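Long-range contact in putative uncharacterized protein (Pyrococcus abyssi virus 1, PDB 4HR1), which is of unknown function but folds as a helical bundle of a bromodomain-like family: residues 12-16 / 85-89. Sequence-based numbering, arbitrary orientation.
Sequences KISWL and LEDIK
Within the helical bundle of this viral protein, helices 5-30 and 72-98 run side by side in the same direction. Their segments 12-16 and 85-89 cross at 22°, with axes 10.4 Å apart at closest approach. The contact lies close to the centre of the folded chain and has an apolar inner side and a charged outer side.

Leu16 points toward helix 72-98 and carries much of the apolar contact. Its CD1 branch meets Leu85 CD2 at 3.6 Å, and its CD2 branch rests on the backbone of Lys89, 3.5 Å from Lys89 CA. Both methyls also reach Ile88 CG2. Leu85 turns its CD2 to Ile13 CG1 as well, while its CD1 touches Lys12 CB. Helix 34-63 packs on Leu85 through Ile50 and on Ile88 through Val47 and Ile50.

Trp15 and Lys89 form the next layer. Lys89 CG is anti to the backbone N (chi1 -171°), and the extended chain beyond it passes over one face of the indole. Lys89 CE sits 3.5 Å from the centroid of the Trp15 six-membered ring, almost on its normal. The ammonium goes on to the five-membered ring in a cation-pi contact, with Lys89 NZ 3.8 Å from the centroid of that Trp15 ring. Trp15 NE1 is hydrogen-bonded to Asp116 OD1 of helix 109-119, and Ser112, Leu115 and Asp119 of the same helix touch the Trp15 side chain.

At the outer side the Lys12 chain bends at chi2 and reaches Glu86. Lys12 NZ forms a salt bridge of 2.8 Å with Glu86 OE2, on the syn side and 15° out of the carboxylate plane. The two ammonium groups come close, but a water accepts a hydrogen bond from each and probably eases their repulsion: it lies 3.0 Å from Lys12 NZ and 2.6 Å from Lys89 NZ.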
ATOM      1  N   LYS A  12      -1.300  -0.562   8.688  1.00 37.09           N
ATOM      2  CA  LYS A  12      -1.520  -2.003   8.720  1.00 37.89           C
ATOM      3  C   LYS A  12      -1.629  -2.583   7.308  1.00 41.89           C
ATOM      4  O   LYS A  12      -1.038  -3.641   7.033  1.00 43.10           O
ATOM      5  CB  LYS A  12      -2.762  -2.360   9.590  1.00 41.79           C
ATOM      6  CG  LYS A  12      -2.621  -2.049  11.101  1.00 55.06           C
ATOM      7  CD  LYS A  12      -2.153  -3.268  11.922  1.00 68.57           C
ATOM      8  CE  LYS A  12      -1.361  -2.899  13.166  1.00 74.81           C
ATOM      9  NZ  LYS A  12      -0.565  -4.054  13.696  1.00 68.63           N
ATOM     10  N   ILE A  13      -2.369  -1.889   6.400  1.00 36.19           N
ATOM     11  CA  ILE A  13      -2.522  -2.337   5.002  1.00 34.86           C
ATOM     12  C   ILE A  13      -1.141  -2.245   4.306  1.00 35.60           C
ATOM     13  O   ILE A  13      -0.704  -3.225   3.695  1.00 33.89           O
ATOM     14  CB  ILE A  13      -3.670  -1.578   4.230  1.00 38.14           C
ATOM     15  CG1 ILE A  13      -5.068  -1.800   4.893  1.00 37.95           C
ATOM     16  CG2 ILE A  13      -3.712  -2.001   2.744  1.00 38.54           C
ATOM     17  CD1 ILE A  13      -6.152  -0.621   4.652  1.00 31.20           C
ATOM     18  N   SER A  14      -0.439  -1.095   4.460  1.00 32.43           N
ATOM     19  CA  SER A  14       0.906  -0.896   3.885  1.00 34.35           C
ATOM     20  C   SER A  14       1.876  -1.996   4.314  1.00 40.40           C
ATOM     21  O   SER A  14       2.488  -2.606   3.437  1.00 40.79           O
ATOM     22  CB  SER A  14       1.465   0.484   4.216  1.00 39.77           C
ATOM     23  OG  SER A  14       0.614   1.507   3.720  1.00 52.89           O
ATOM     24  N   TRP A  15       1.950  -2.317   5.640  1.00 36.14           N
ATOM     25  CA  TRP A  15       2.808  -3.397   6.149  1.00 34.57           C
ATOM     26  C   TRP A  15       2.468  -4.682   5.451  1.00 38.98           C
ATOM     27  O   TRP A  15       3.365  -5.375   4.961  1.00 39.40           O
ATOM     28  CB  TRP A  15       2.627  -3.615   7.675  1.00 32.01           C
ATOM     29  CG  TRP A  15       3.727  -4.427   8.299  1.00 30.99           C
ATOM     30  CD1 TRP A  15       4.864  -3.939   8.878  1.00 33.53           C
ATOM     31  CD2 TRP A  15       3.854  -5.859   8.311  1.00 30.03           C
ATOM     32  NE1 TRP A  15       5.660  -4.975   9.307  1.00 32.54           N
ATOM     33  CE2 TRP A  15       5.069  -6.166   8.966  1.00 33.10           C
ATOM     34  CE3 TRP A  15       3.023  -6.924   7.897  1.00 30.42           C
ATOM     35  CZ2 TRP A  15       5.487  -7.484   9.201  1.00 31.35           C
ATOM     36  CZ3 TRP A  15       3.457  -8.227   8.099  1.00 30.83           C
ATOM     37  CH2 TRP A  15       4.682  -8.497   8.726  1.00 31.07           C
ATOM     38  N   LEU A  16       1.175  -5.021   5.427  1.00 36.77           N
ATOM     39  CA  LEU A  16       0.703  -6.274   4.824  1.00 37.52           C
ATOM     40  C   LEU A  16       1.003  -6.371   3.320  1.00 42.50           C
ATOM     41  O   LEU A  16       1.417  -7.442   2.862  1.00 41.46           O
ATOM     42  CB  LEU A  16      -0.784  -6.495   5.126  1.00 37.87           C
ATOM     43  CG  LEU A  16      -1.135  -6.837   6.578  1.00 43.31           C
ATOM     44  CD1 LEU A  16      -2.601  -6.916   6.757  1.00 44.27           C
ATOM     45  CD2 LEU A  16      -0.554  -8.158   6.993  1.00 46.51           C
ATOM     46  N   LEU A  85      -7.205  -7.753   9.794  1.00 36.72           N
ATOM     47  CA  LEU A  85      -5.883  -7.337   9.325  1.00 36.64           C
ATOM     48  C   LEU A  85      -4.774  -7.986  10.167  1.00 42.89           C
ATOM     49  O   LEU A  85      -3.771  -8.444   9.606  1.00 43.38           O
ATOM     50  CB  LEU A  85      -5.767  -5.800   9.362  1.00 36.00           C
ATOM     51  CG  LEU A  85      -6.489  -5.013   8.263  1.00 38.80           C
ATOM     52  CD1 LEU A  85      -6.624  -3.518   8.651  1.00 38.23           C
ATOM     53  CD2 LEU A  85      -5.777  -5.158   6.924  1.00 37.87           C
ATOM     54  N   GLU A  86      -4.990  -8.078  11.516  1.00 39.04           N
ATOM     55  CA  GLU A  86      -4.044  -8.691  12.441  1.00 37.14           C
ATOM     56  C   GLU A  86      -3.982 -10.180  12.248  1.00 40.60           C
ATOM     57  O   GLU A  86      -2.893 -10.732  12.300  1.00 40.13           O
ATOM     58  CB  GLU A  86      -4.264  -8.232  13.884  1.00 38.18           C
ATOM     59  CG  GLU A  86      -3.047  -8.392  14.778  1.00 47.66           C
ATOM     60  CD  GLU A  86      -1.807  -7.554  14.499  1.00 61.62           C
ATOM     61  OE1 GLU A  86      -0.728  -7.927  15.011  1.00 51.51           O
ATOM     62  OE2 GLU A  86      -1.922  -6.487  13.854  1.00 52.62           O
ATOM     63  N   ASP A  87      -5.108 -10.819  11.877  1.00 40.00           N
ATOM     64  CA  ASP A  87      -5.106 -12.251  11.548  1.00 41.20           C
ATOM     65  C   ASP A  87      -4.328 -12.477  10.259  1.00 45.79           C
ATOM     66  O   ASP A  87      -3.611 -13.477  10.152  1.00 46.74           O
ATOM     67  CB  ASP A  87      -6.537 -12.801  11.391  1.00 44.78           C
ATOM     68  CG  ASP A  87      -7.403 -12.726  12.644  1.00 61.96           C
ATOM     69  OD1 ASP A  87      -6.975 -13.247  13.693  1.00 61.64           O
ATOM     70  OD2 ASP A  87      -8.544 -12.224  12.549  1.00 72.43           O
ATOM     71  N   ILE A  88      -4.432 -11.527   9.288  1.00 41.82           N
ATOM     72  CA  ILE A  88      -3.708 -11.615   8.015  1.00 41.04           C
ATOM     73  C   ILE A  88      -2.196 -11.574   8.288  1.00 40.94           C
ATOM     74  O   ILE A  88      -1.465 -12.447   7.802  1.00 39.07           O
ATOM     75  CB  ILE A  88      -4.202 -10.590   6.948  1.00 44.17           C
ATOM     76  CG1 ILE A  88      -5.699 -10.871   6.562  1.00 44.40           C
ATOM     77  CG2 ILE A  88      -3.323 -10.651   5.695  1.00 44.51           C
ATOM     78  CD1 ILE A  88      -6.492  -9.650   6.036  1.00 42.66           C
ATOM     79  N   LYS A  89      -1.768 -10.643   9.174  1.00 35.02           N
ATOM     80  CA  LYS A  89      -0.375 -10.510   9.589  1.00 34.10           C
ATOM     81  C   LYS A  89       0.151 -11.849  10.124  1.00 38.77           C
ATOM     82  O   LYS A  89       1.196 -12.311   9.673  1.00 36.51           O
ATOM     83  CB  LYS A  89      -0.212  -9.357  10.593  1.00 34.96           C
ATOM     84  CG  LYS A  89       1.236  -9.008  10.912  1.00 37.80           C
ATOM     85  CD  LYS A  89       1.359  -7.641  11.566  1.00 40.00           C
ATOM     86  CE  LYS A  89       2.814  -7.232  11.687  1.00 39.77           C
ATOM     87  NZ  LYS A  89       2.975  -5.810  12.104  1.00 44.66           N
TER
HETATM   88  O   HOH W   1       1.213  -4.079  11.252  1.00 48.81           O